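Local atomic coordinates of cell cycle serine/threonine-protein kinase CDC5/MSD2 (Saccharomyces cerevisiae, PDB entry 6MF4), a protein that phosphorylates serine and threonine residues of cell-cycle proteins to drive mitotic exit, and is seen here through its polo-box domain, the part that recognises substrates. Residues H109-Q114 with V198-Y203; E118-L123 with V130-D135; E138-S143 with E192-D197. One frame throughout, in Å; residues are numbered along the deposited sequence.

Interaction 1: H109-Q114 with V198-Y203; sequences HGFSYQ and VFLRRY
Phe-111 and Tyr-203 lay their rings flat on one another, planes 13° apart and centroids 3.9 Å from each other, a face-to-face stack between polo box 1 and polo box 2. The two side chains point opposite ways as they overlap. Phe-111 CE2 lies over the centre of the tyrosine ring, while Tyr-203 CE2 sits nearer the rim of the phenylalanine; the closest atoms, Phe-111 CD2 and Tyr-203 CZ, are 3.5 Å apart. With CG anti to the backbone N (chi1 179°), the Phe-111 ring is carried toward Tyr-203.

Two residues further along the same strand, Tyr-113 meets Leu-200 in two ways. Leu-200 CB rests over one face of the phenol, 3.8 Å from the ring centroid, as a CH-pi contact displaced toward the hydroxyl end, with CB 3.4 Å from Tyr-113 CZ. The hydroxyl then accepts a nearly straight hydrogen bond, Leu-200 N to Tyr-113 OH at 3.0 Å and 172°. A water lies 2.7 Å from Tyr-113 OH and donates to Leu-200 O. Leu-200 CD2 bridges to the other aromatic, 3.7 Å from Phe-111 CE1.

The axes of the short segments 111-114 and 200-203 come no nearer than 10.1 Å, and the strands belong to different sheets. Phe-212 and Leu-214 of strand 209-214 pack on the Leu-200 side chain from within its own sheet. The two polo boxes are therefore joined here by buried side chains, and where strand 200-205 begins the Tyr-113 hydroxyl serves the Leu-200 backbone N directly and its O through the water.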
loop_
_atom_site.group_PDB
_atom_site.type_symbol
_atom_site.label_atom_id
_atom_site.label_comp_id
_atom_site.label_asym_id
_atom_site.label_seq_id
_atom_site.Cartn_x
_atom_site.Cartn_y
_atom_site.Cartn_z
ATOM N N HIS A 109 -13.631 -8.849 -13.741
ATOM C CA HIS A 109 -13.037 -7.698 -14.426
ATOM C C HIS A 109 -12.277 -6.746 -13.514
ATOM O O HIS A 109 -12.145 -5.560 -13.818
ATOM C CB HIS A 109 -14.120 -6.925 -15.182
ATOM C CG HIS A 109 -14.709 -7.702 -16.312
ATOM N ND1 HIS A 109 -15.816 -8.507 -16.163
ATOM C CD2 HIS A 109 -14.317 -7.831 -17.602
ATOM C CE1 HIS A 109 -16.094 -9.085 -17.316
ATOM N NE2 HIS A 109 -15.200 -8.692 -18.205
ATOM N N GLY A 110 -11.750 -7.260 -12.409
ATOM C CA GLY A 110 -10.885 -6.445 -11.586
ATOM C C GLY A 110 -10.445 -7.046 -10.269
ATOM O O GLY A 110 -11.066 -7.965 -9.738
ATOM N N PHE A 111 -9.337 -6.506 -9.776
ATOM C CA PHE A 111 -8.824 -6.748 -8.438
ATOM C C PHE A 111 -9.456 -5.700 -7.539
ATOM O O PHE A 111 -9.592 -4.549 -7.952
ATOM C CB PHE A 111 -7.297 -6.641 -8.444
ATOM C CG PHE A 111 -6.652 -6.841 -7.107
ATOM C CD1 PHE A 111 -6.559 -5.799 -6.201
ATOM C CD2 PHE A 111 -6.105 -8.070 -6.769
ATOM C CE1 PHE A 111 -5.947 -5.984 -4.976
ATOM C CE2 PHE A 111 -5.495 -8.261 -5.548
ATOM C CZ PHE A 111 -5.420 -7.217 -4.648
ATOM N N SER A 112 -9.849 -6.074 -6.326
ATOM C CA SER A 112 -10.515 -5.119 -5.451
ATOM C C SER A 112 -9.972 -5.171 -4.031
ATOM O O SER A 112 -9.499 -6.208 -3.568
ATOM C CB SER A 112 -12.026 -5.372 -5.457
ATOM O OG SER A 112 -12.711 -4.380 -4.717
ATOM N N TYR A 113 -10.040 -4.028 -3.357
ATOM C CA TYR A 113 -9.521 -3.887 -2.007
ATOM C C TYR A 113 -10.318 -2.852 -1.231
ATOM O O TYR A 113 -10.934 -1.960 -1.818
ATOM C CB TYR A 113 -8.046 -3.484 -2.043
ATOM C CG TYR A 113 -7.776 -2.237 -2.853
ATOM C CD1 TYR A 113 -7.631 -2.302 -4.231
ATOM C CD2 TYR A 113 -7.673 -0.991 -2.240
ATOM C CE1 TYR A 113 -7.384 -1.162 -4.978
ATOM C CE2 TYR A 113 -7.420 0.152 -2.983
ATOM C CZ TYR A 113 -7.282 0.057 -4.351
ATOM O OH TYR A 113 -7.032 1.183 -5.095
ATOM N N GLN A 114 -10.314 -2.988 0.091
ATOM C CA GLN A 114 -10.879 -1.975 0.970
ATOM C C GLN A 114 -9.758 -1.410 1.833
ATOM O O GLN A 114 -8.869 -2.148 2.253
ATOM C CB GLN A 114 -12.002 -2.559 1.839
ATOM C CG GLN A 114 -12.713 -1.509 2.688
ATOM C CD GLN A 114 -13.910 -2.062 3.439
ATOM O OE1 GLN A 114 -14.824 -2.626 2.845
ATOM N NE2 GLN A 114 -13.914 -1.888 4.755
ATOM N N VAL A 198 -5.694 7.908 -0.823
ATOM C CA VAL A 198 -4.684 6.935 -1.217
ATOM C C VAL A 198 -5.321 5.863 -2.089
ATOM O O VAL A 198 -6.486 5.518 -1.885
ATOM C CB VAL A 198 -4.042 6.275 0.026
ATOM C CG1 VAL A 198 -3.139 5.116 -0.361
ATOM C CG2 VAL A 198 -3.265 7.300 0.838
ATOM N N PHE A 199 -4.568 5.347 -3.060
ATOM C CA PHE A 199 -5.005 4.184 -3.823
ATOM C C PHE A 199 -3.856 3.193 -3.973
ATOM O O PHE A 199 -2.696 3.511 -3.684
ATOM C CB PHE A 199 -5.553 4.591 -5.200
ATOM C CG PHE A 199 -4.499 5.008 -6.189
ATOM C CD1 PHE A 199 -3.887 6.245 -6.092
ATOM C CD2 PHE A 199 -4.144 4.171 -7.236
ATOM C CE1 PHE A 199 -2.925 6.634 -7.011
ATOM C CE2 PHE A 199 -3.185 4.555 -8.156
ATOM C CZ PHE A 199 -2.573 5.786 -8.040
ATOM N N LEU A 200 -4.196 1.990 -4.417
ATOM C CA LEU A 200 -3.221 0.923 -4.597
ATOM C C LEU A 200 -2.576 1.017 -5.973
ATOM O O LEU A 200 -3.255 0.905 -6.987
ATOM C CB LEU A 200 -3.896 -0.436 -4.426
ATOM C CG LEU A 200 -3.027 -1.676 -4.619
ATOM C CD1 LEU A 200 -1.980 -1.740 -3.528
ATOM C CD2 LEU A 200 -3.896 -2.926 -4.622
ATOM N N ARG A 201 -1.266 1.227 -6.008
ATOM C CA ARG A 201 -0.552 1.342 -7.275
ATOM C C ARG A 201 -0.150 -0.017 -7.828
ATOM O O ARG A 201 -0.236 -0.260 -9.031
ATOM C CB ARG A 201 0.700 2.192 -7.115
ATOM C CG ARG A 201 0.456 3.654 -6.837
ATOM C CD ARG A 201 1.770 4.297 -6.420
ATOM N NE ARG A 201 1.786 5.725 -6.672
ATOM C CZ ARG A 201 2.776 6.535 -6.321
ATOM N NH1 ARG A 201 3.841 6.065 -5.682
ATOM N NH2 ARG A 201 2.689 7.826 -6.599
ATOM N N ARG A 202 0.321 -0.892 -6.947
ATOM C CA ARG A 202 0.790 -2.204 -7.366
ATOM C C ARG A 202 0.653 -3.195 -6.226
ATOM O O ARG A 202 0.894 -2.857 -5.066
ATOM C CB ARG A 202 2.246 -2.133 -7.842
ATOM C CG ARG A 202 2.811 -3.463 -8.344
ATOM C CD ARG A 202 4.096 -3.276 -9.142
ATOM N NE ARG A 202 5.174 -2.704 -8.342
ATOM C CZ ARG A 202 6.316 -2.244 -8.842
ATOM N NH1 ARG A 202 6.533 -2.269 -10.152
ATOM N NH2 ARG A 202 7.237 -1.735 -8.032
ATOM N N TYR A 203 0.229 -4.407 -6.562
ATOM C CA TYR A 203 0.262 -5.515 -5.619
ATOM C C TYR A 203 1.079 -6.645 -6.220
ATOM O O TYR A 203 1.153 -6.784 -7.440
ATOM C CB TYR A 203 -1.142 -6.003 -5.275
ATOM C CG TYR A 203 -1.839 -6.695 -6.421
ATOM C CD1 TYR A 203 -1.662 -8.055 -6.651
ATOM C CD2 TYR A 203 -2.672 -5.990 -7.275
ATOM C CE1 TYR A 203 -2.292 -8.689 -7.699
ATOM C CE2 TYR A 203 -3.313 -6.618 -8.324
ATOM C CZ TYR A 203 -3.118 -7.968 -8.530
ATOM O OH TYR A 203 -3.750 -8.599 -9.578
HETATM O O HOH W 1 -5.921 0.599 -7.442
#

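Interaction 2: E118-L123 with V130-D135; sequences EDIGVL and VLRLAD
Ile-120 and Arg-132 pair through their backbones in the antiparallel hairpin of strands 120-123 and 129-132 in polo box 1. Arg-132 N donates to Ile-120 O at 2.7 Å, and Ile-120 N returns a bond to Arg-132 O. Val-122 and Val-130 form the next hydrogen-bonded pair, tighter from Val-122 N to Val-130 O at 2.9 Å than from Val-130 N to Val-122 O at 3.1 Å. Between them Gly-121 faces Leu-131 as a non-hydrogen-bonded pair, and Gly-121 CA points a CA-H...O contact at Val-130 O.

Side-chain polar bonding takes over just before strand 120-123 starts and after strand 129-132 stops. Asp-119 OD1 accepts from Ala-134 N at 2.9 Å through its anti lone pair, a bent bond of 141°. OD2 is hydrogen-bonded to Thr-117 OG1. On the arginine side a water accepts from Arg-132 NH1 at 2.9 Å, at the edge of the guanidinium and in its plane, and lies close to Arg-132 O and Glu-118 O.

The apolar contacts are modest. Leu-131 CD1 reaches over Gly-121, 4.1 Å from its CA, and Ala-134 CB meets Glu-118 CB at 3.8 Å. Ile-120, Val-122, Val-130 and Arg-132 share one face of the sheet, where helix 165-178 packs on them through Val-171, Phe-174 and Met-178. Backbone bonds thus fix the register of the hairpin, and just past its last pair the Asp-119 carboxylate takes Ala-134 N in place of a further backbone bond, with the OD2 bond to Thr-117 consistent with holding it turned this way.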
loop_
_atom_site.group_PDB
_atom_site.type_symbol
_atom_site.label_atom_id
_atom_site.label_comp_id
_atom_site.label_asym_id
_atom_site.label_seq_id
_atom_site.Cartn_x
_atom_site.Cartn_y
_atom_site.Cartn_z
ATOM N N GLU A 118 -12.313 2.836 4.789
ATOM C CA GLU A 118 -13.478 2.137 4.232
ATOM C C GLU A 118 -13.722 2.511 2.768
ATOM O O GLU A 118 -14.730 2.116 2.183
ATOM C CB GLU A 118 -14.736 2.384 5.078
ATOM C CG GLU A 118 -14.641 1.727 6.451
ATOM C CD GLU A 118 -15.881 1.925 7.311
ATOM O OE1 GLU A 118 -16.795 2.667 6.900
ATOM O OE2 GLU A 118 -15.936 1.331 8.404
ATOM N N ASP A 119 -12.788 3.242 2.166
ATOM C CA ASP A 119 -12.791 3.412 0.720
ATOM C C ASP A 119 -12.608 2.050 0.057
ATOM O O ASP A 119 -11.934 1.179 0.599
ATOM C CB ASP A 119 -11.678 4.356 0.250
ATOM C CG ASP A 119 -11.749 5.735 0.893
ATOM O OD1 ASP A 119 -12.862 6.212 1.202
ATOM O OD2 ASP A 119 -10.670 6.345 1.073
ATOM N N ILE A 120 -13.200 1.882 -1.120
ATOM C CA ILE A 120 -13.079 0.644 -1.878
ATOM C C ILE A 120 -12.514 0.944 -3.258
ATOM O O ILE A 120 -13.018 1.808 -3.965
ATOM C CB ILE A 120 -14.437 -0.071 -2.005
ATOM C CG1 ILE A 120 -14.880 -0.576 -0.630
ATOM C CG2 ILE A 120 -14.353 -1.244 -2.987
ATOM C CD1 ILE A 120 -16.314 -1.038 -0.574
ATOM N N GLY A 121 -11.461 0.224 -3.630
ATOM C CA GLY A 121 -10.857 0.381 -4.936
ATOM C C GLY A 121 -11.090 -0.828 -5.811
ATOM O O GLY A 121 -11.174 -1.957 -5.328
ATOM N N VAL A 122 -11.214 -0.579 -7.109
ATOM C CA VAL A 122 -11.155 -1.643 -8.098
ATOM C C VAL A 122 -10.046 -1.294 -9.070
ATOM O O VAL A 122 -10.053 -0.224 -9.679
ATOM C CB VAL A 122 -12.479 -1.834 -8.851
ATOM C CG1 VAL A 122 -12.344 -2.945 -9.891
ATOM C CG2 VAL A 122 -13.604 -2.160 -7.877
ATOM N N LEU A 123 -9.079 -2.196 -9.165
ATOM C CA LEU A 123 -7.984 -2.087 -10.108
ATOM C C LEU A 123 -8.360 -2.911 -11.330
ATOM O O LEU A 123 -8.384 -4.142 -11.283
ATOM C CB LEU A 123 -6.681 -2.577 -9.470
ATOM C CG LEU A 123 -5.411 -2.609 -10.323
ATOM C CD1 LEU A 123 -5.175 -1.287 -11.027
ATOM C CD2 LEU A 123 -4.224 -2.960 -9.438
ATOM N N VAL A 130 -10.876 2.733 -10.198
ATOM C CA VAL A 130 -11.914 3.549 -9.582
ATOM C C VAL A 130 -11.772 3.391 -8.079
ATOM O O VAL A 130 -11.782 2.273 -7.556
ATOM C CB VAL A 130 -13.339 3.157 -10.023
ATOM C CG1 VAL A 130 -14.389 3.860 -9.158
ATOM C CG2 VAL A 130 -13.559 3.508 -11.478
ATOM N N LEU A 131 -11.602 4.520 -7.399
ATOM C CA LEU A 131 -11.556 4.554 -5.950
ATOM C C LEU A 131 -12.863 5.156 -5.443
ATOM O O LEU A 131 -13.092 6.355 -5.558
ATOM C CB LEU A 131 -10.350 5.359 -5.458
ATOM C CG LEU A 131 -10.134 5.363 -3.942
ATOM C CD1 LEU A 131 -9.721 3.982 -3.448
ATOM C CD2 LEU A 131 -9.104 6.410 -3.546
ATOM N N ARG A 132 -13.717 4.295 -4.904
ATOM C CA ARG A 132 -15.017 4.681 -4.367
ATOM C C ARG A 132 -14.880 5.109 -2.908
ATOM O O ARG A 132 -14.525 4.298 -2.053
ATOM C CB ARG A 132 -15.984 3.501 -4.502
ATOM C CG ARG A 132 -17.388 3.684 -3.948
ATOM C CD ARG A 132 -17.968 2.306 -3.663
ATOM N NE ARG A 132 -19.395 2.304 -3.345
ATOM C CZ ARG A 132 -19.899 2.359 -2.114
ATOM N NH1 ARG A 132 -19.103 2.454 -1.050
ATOM N NH2 ARG A 132 -21.213 2.336 -1.947
ATOM N N LEU A 133 -15.164 6.375 -2.614
ATOM C CA LEU A 133 -15.040 6.857 -1.244
ATOM C C LEU A 133 -16.100 6.225 -0.355
ATOM O O LEU A 133 -17.164 5.816 -0.818
ATOM C CB LEU A 133 -15.136 8.383 -1.176
ATOM C CG LEU A 133 -13.815 9.114 -1.425
ATOM C CD1 LEU A 133 -13.472 9.104 -2.895
ATOM C CD2 LEU A 133 -13.864 10.538 -0.899
ATOM N N ALA A 134 -15.786 6.143 0.931
ATOM C CA ALA A 134 -16.653 5.497 1.900
ATOM C C ALA A 134 -18.005 6.196 2.016
ATOM O O ALA A 134 -18.970 5.608 2.498
ATOM C CB ALA A 134 -15.966 5.457 3.253
ATOM N N ASP A 135 -18.078 7.447 1.575
ATOM C CA ASP A 135 -19.322 8.204 1.689
ATOM C C ASP A 135 -20.377 7.720 0.693
ATOM O O ASP A 135 -21.540 8.118 0.768
ATOM C CB ASP A 135 -19.061 9.705 1.507
ATOM C CG ASP A 135 -18.377 10.043 0.189
ATOM O OD1 ASP A 135 -18.537 9.304 -0.803
ATOM O OD2 ASP A 135 -17.695 11.087 0.140
HETATM O O HOH W 2 -16.304 2.713 -0.408
#

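Interaction 3: E138-S143 with E192-D197; sequences EFWYIS and EYHKDD. With ZN (zinc ion), chain C.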
loop_
_atom_site.group_PDB
_atom_site.type_symbol
_atom_site.label_atom_id
_atom_site.label_comp_id
_atom_site.label_asym_id
_atom_site.label_seq_id
_atom_site.Cartn_x
_atom_site.Cartn_y
_atom_site.Cartn_z
ATOM N N GLU A 138 -18.912 9.992 -3.720
ATOM C CA GLU A 138 -17.810 10.465 -4.557
ATOM C C GLU A 138 -16.887 9.326 -4.972
ATOM O O GLU A 138 -16.726 8.349 -4.238
ATOM C CB GLU A 138 -16.995 11.534 -3.824
ATOM C CG GLU A 138 -17.811 12.718 -3.329
ATOM C CD GLU A 138 -16.980 13.977 -3.182
ATOM O OE1 GLU A 138 -15.796 13.872 -2.800
ATOM O OE2 GLU A 138 -17.509 15.076 -3.454
ATOM N N PHE A 139 -16.277 9.455 -6.147
ATOM C CA PHE A 139 -15.225 8.527 -6.544
ATOM C C PHE A 139 -14.188 9.217 -7.417
ATOM O O PHE A 139 -14.454 10.255 -8.027
ATOM C CB PHE A 139 -15.812 7.296 -7.263
ATOM C CG PHE A 139 -16.334 7.565 -8.651
ATOM C CD1 PHE A 139 -17.647 7.962 -8.849
ATOM C CD2 PHE A 139 -15.523 7.382 -9.760
ATOM C CE1 PHE A 139 -18.138 8.186 -10.129
ATOM C CE2 PHE A 139 -16.006 7.606 -11.040
ATOM C CZ PHE A 139 -17.314 8.020 -11.222
ATOM N N TRP A 140 -12.991 8.635 -7.426
ATOM C CA TRP A 140 -11.919 9.015 -8.334
ATOM C C TRP A 140 -11.793 8.000 -9.455
ATOM O O TRP A 140 -11.825 6.799 -9.202
ATOM C CB TRP A 140 -10.571 9.087 -7.615
ATOM C CG TRP A 140 -10.444 10.122 -6.564
ATOM C CD1 TRP A 140 -10.542 9.938 -5.215
ATOM C CD2 TRP A 140 -10.166 11.511 -6.760
ATOM N NE1 TRP A 140 -10.344 11.126 -4.559
ATOM C CE2 TRP A 140 -10.114 12.111 -5.485
ATOM C CE3 TRP A 140 -9.954 12.309 -7.889
ATOM C CZ2 TRP A 140 -9.862 13.469 -5.307
ATOM C CZ3 TRP A 140 -9.700 13.661 -7.711
ATOM C CH2 TRP A 140 -9.655 14.226 -6.429
ATOM N N TYR A 141 -11.645 8.485 -10.684
ATOM C CA TYR A 141 -11.206 7.643 -11.793
ATOM C C TYR A 141 -9.734 7.929 -12.052
ATOM O O TYR A 141 -9.359 9.058 -12.369
ATOM C CB TYR A 141 -12.031 7.892 -13.052
ATOM C CG TYR A 141 -11.544 7.087 -14.239
ATOM C CD1 TYR A 141 -11.569 5.702 -14.218
ATOM C CD2 TYR A 141 -11.058 7.715 -15.378
ATOM C CE1 TYR A 141 -11.121 4.960 -15.298
ATOM C CE2 TYR A 141 -10.612 6.984 -16.464
ATOM C CZ TYR A 141 -10.647 5.609 -16.417
ATOM O OH TYR A 141 -10.203 4.873 -17.492
ATOM N N ILE A 142 -8.906 6.902 -11.893
ATOM C CA ILE A 142 -7.459 7.049 -11.977
ATOM C C ILE A 142 -6.925 6.330 -13.208
ATOM O O ILE A 142 -7.141 5.132 -13.384
ATOM C CB ILE A 142 -6.771 6.499 -10.721
ATOM C CG1 ILE A 142 -7.318 7.201 -9.476
ATOM C CG2 ILE A 142 -5.269 6.707 -10.804
ATOM C CD1 ILE A 142 -7.097 6.449 -8.202
ATOM N N SER A 143 -6.221 7.075 -14.054
ATOM C CA SER A 143 -5.703 6.544 -15.308
ATOM C C SER A 143 -4.268 6.992 -15.530
ATOM O O SER A 143 -3.725 7.773 -14.749
ATOM C CB SER A 143 -6.581 6.994 -16.470
ATOM O OG SER A 143 -6.668 8.406 -16.496
ATOM N N GLU A 192 -9.513 19.620 1.760
ATOM C CA GLU A 192 -9.437 18.968 3.067
ATOM C C GLU A 192 -9.982 17.541 3.051
ATOM O O GLU A 192 -9.431 16.647 3.696
ATOM C CB GLU A 192 -10.191 19.788 4.117
ATOM C CG GLU A 192 -9.430 21.013 4.614
ATOM C CD GLU A 192 -9.555 22.220 3.699
ATOM O OE1 GLU A 192 -10.312 22.156 2.704
ATOM O OE2 GLU A 192 -8.892 23.241 3.986
ATOM N N TYR A 193 -11.050 17.332 2.294
ATOM C CA TYR A 193 -11.732 16.043 2.241
ATOM C C TYR A 193 -10.914 14.973 1.521
ATOM O O TYR A 193 -11.199 13.782 1.662
ATOM C CB TYR A 193 -13.087 16.218 1.549
ATOM C CG TYR A 193 -14.102 15.119 1.785
ATOM C CD1 TYR A 193 -14.630 14.887 3.052
ATOM C CD2 TYR A 193 -14.573 14.344 0.731
ATOM C CE1 TYR A 193 -15.576 13.898 3.265
ATOM C CE2 TYR A 193 -15.523 13.354 0.934
ATOM C CZ TYR A 193 -16.022 13.139 2.200
ATOM O OH TYR A 193 -16.954 12.151 2.407
ATOM N N HIS A 194 -9.891 15.396 0.776
ATOM C CA HIS A 194 -9.159 14.494 -0.117
ATOM C C HIS A 194 -7.654 14.436 0.122
ATOM O O HIS A 194 -6.960 13.646 -0.514
ATOM C CB HIS A 194 -9.398 14.901 -1.571
ATOM C CG HIS A 194 -10.804 14.679 -2.026
ATOM N ND1 HIS A 194 -11.397 13.440 -2.016
ATOM C CD2 HIS A 194 -11.733 15.544 -2.497
ATOM C CE1 HIS A 194 -12.638 13.545 -2.465
ATOM N NE2 HIS A 194 -12.864 14.811 -2.760
ATOM N N LYS A 195 -7.142 15.251 1.035
ATOM C CA LYS A 195 -5.697 15.443 1.109
ATOM C C LYS A 195 -4.966 14.183 1.568
ATOM O O LYS A 195 -3.779 14.022 1.286
ATOM C CB LYS A 195 -5.361 16.622 2.023
ATOM C CG LYS A 195 -5.448 16.342 3.505
ATOM C CD LYS A 195 -5.252 17.635 4.271
ATOM C CE LYS A 195 -5.193 17.417 5.766
ATOM N NZ LYS A 195 -5.240 18.719 6.491
ATOM N N ASP A 196 -5.678 13.281 2.240
ATOM C CA ASP A 196 -5.094 12.022 2.703
ATOM C C ASP A 196 -5.543 10.835 1.850
ATOM O O ASP A 196 -5.368 9.683 2.244
ATOM C CB ASP A 196 -5.457 11.769 4.170
ATOM C CG ASP A 196 -4.722 12.696 5.126
ATOM O OD1 ASP A 196 -3.527 12.976 4.888
ATOM O OD2 ASP A 196 -5.336 13.138 6.118
ATOM N N ASP A 197 -6.112 11.112 0.682
ATOM C CA ASP A 197 -6.609 10.045 -0.181
ATOM C C ASP A 197 -5.450 9.208 -0.711
ATOM O O ASP A 197 -4.383 9.729 -1.020
ATOM C CB ASP A 197 -7.430 10.613 -1.343
ATOM C CG ASP A 197 -8.825 11.058 -0.919
ATOM O OD1 ASP A 197 -9.094 11.109 0.302
ATOM O OD2 ASP A 197 -9.648 11.363 -1.808
HETATM ZN ZN ZN C . -14.690 15.430 -3.308
#
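His-194 reaches from its loop toward Trp-140 and Glu-138, and the tryptophan meets it from the start: CB lies 4.0 Å from Trp-140 CZ2. With CG anti to the carbonyl carbon (chi1 -68°), the imidazole enters between two aromatics. Trp-140 CZ2 stands 3.6 Å from His-194 CG over one face, the indole edge-on with planes at 73°, and 4.0 Å from His-194 CD2; Tyr-193 CD2 covers the opposite face.

His-194 ND1 donates to Asp-197 OD2 at 2.7 Å. That same oxygen accepts from Trp-140 NE1 at 2.8 Å through its anti lone pair, whereas the imidazole meets it on the syn side, above the carboxylate plane. His-194 CE1 is 3.2 Å from Glu-138 OE1. At the tip, His-194 NE2 binds the zinc ion at 2.0 Å. Glu-138 OE1 binds it at 2.0 Å too, its carboxylate nearly coplanar with the imidazole, and His-154 of strand 149-156 is the third ligand from this chain.

Asp-197, itself held by Trp-140 NE1, is thus second-shell in this model: engaging ND1 is consistent with orienting the ring, leaves NE2 toward the zinc, and would be expected to strengthen the histidine as a donor.

How the interactions relate
Interaction 2 lies within the six-stranded antiparallel sheet of polo box 1, and interaction 3, its centre about 9 Å away, builds on strand 138-145, the neighbour of strand 129-132 in that sheet. Interaction 1 starts from the same sheet, since strand 111-115 pairs with strand 120-123, but crosses to strand 200-205 in the sheet of polo box 2; its centre is about 9 Å from interaction 2 and 14 Å from interaction 3. Along the chain interaction 2 closes before interaction 3 opens, and both are nested inside the loop closed by interaction 1. The linker leaving helix 165-178 is thus tied to polo box 1 at the zinc site shortly before the chain enters strand 200-205.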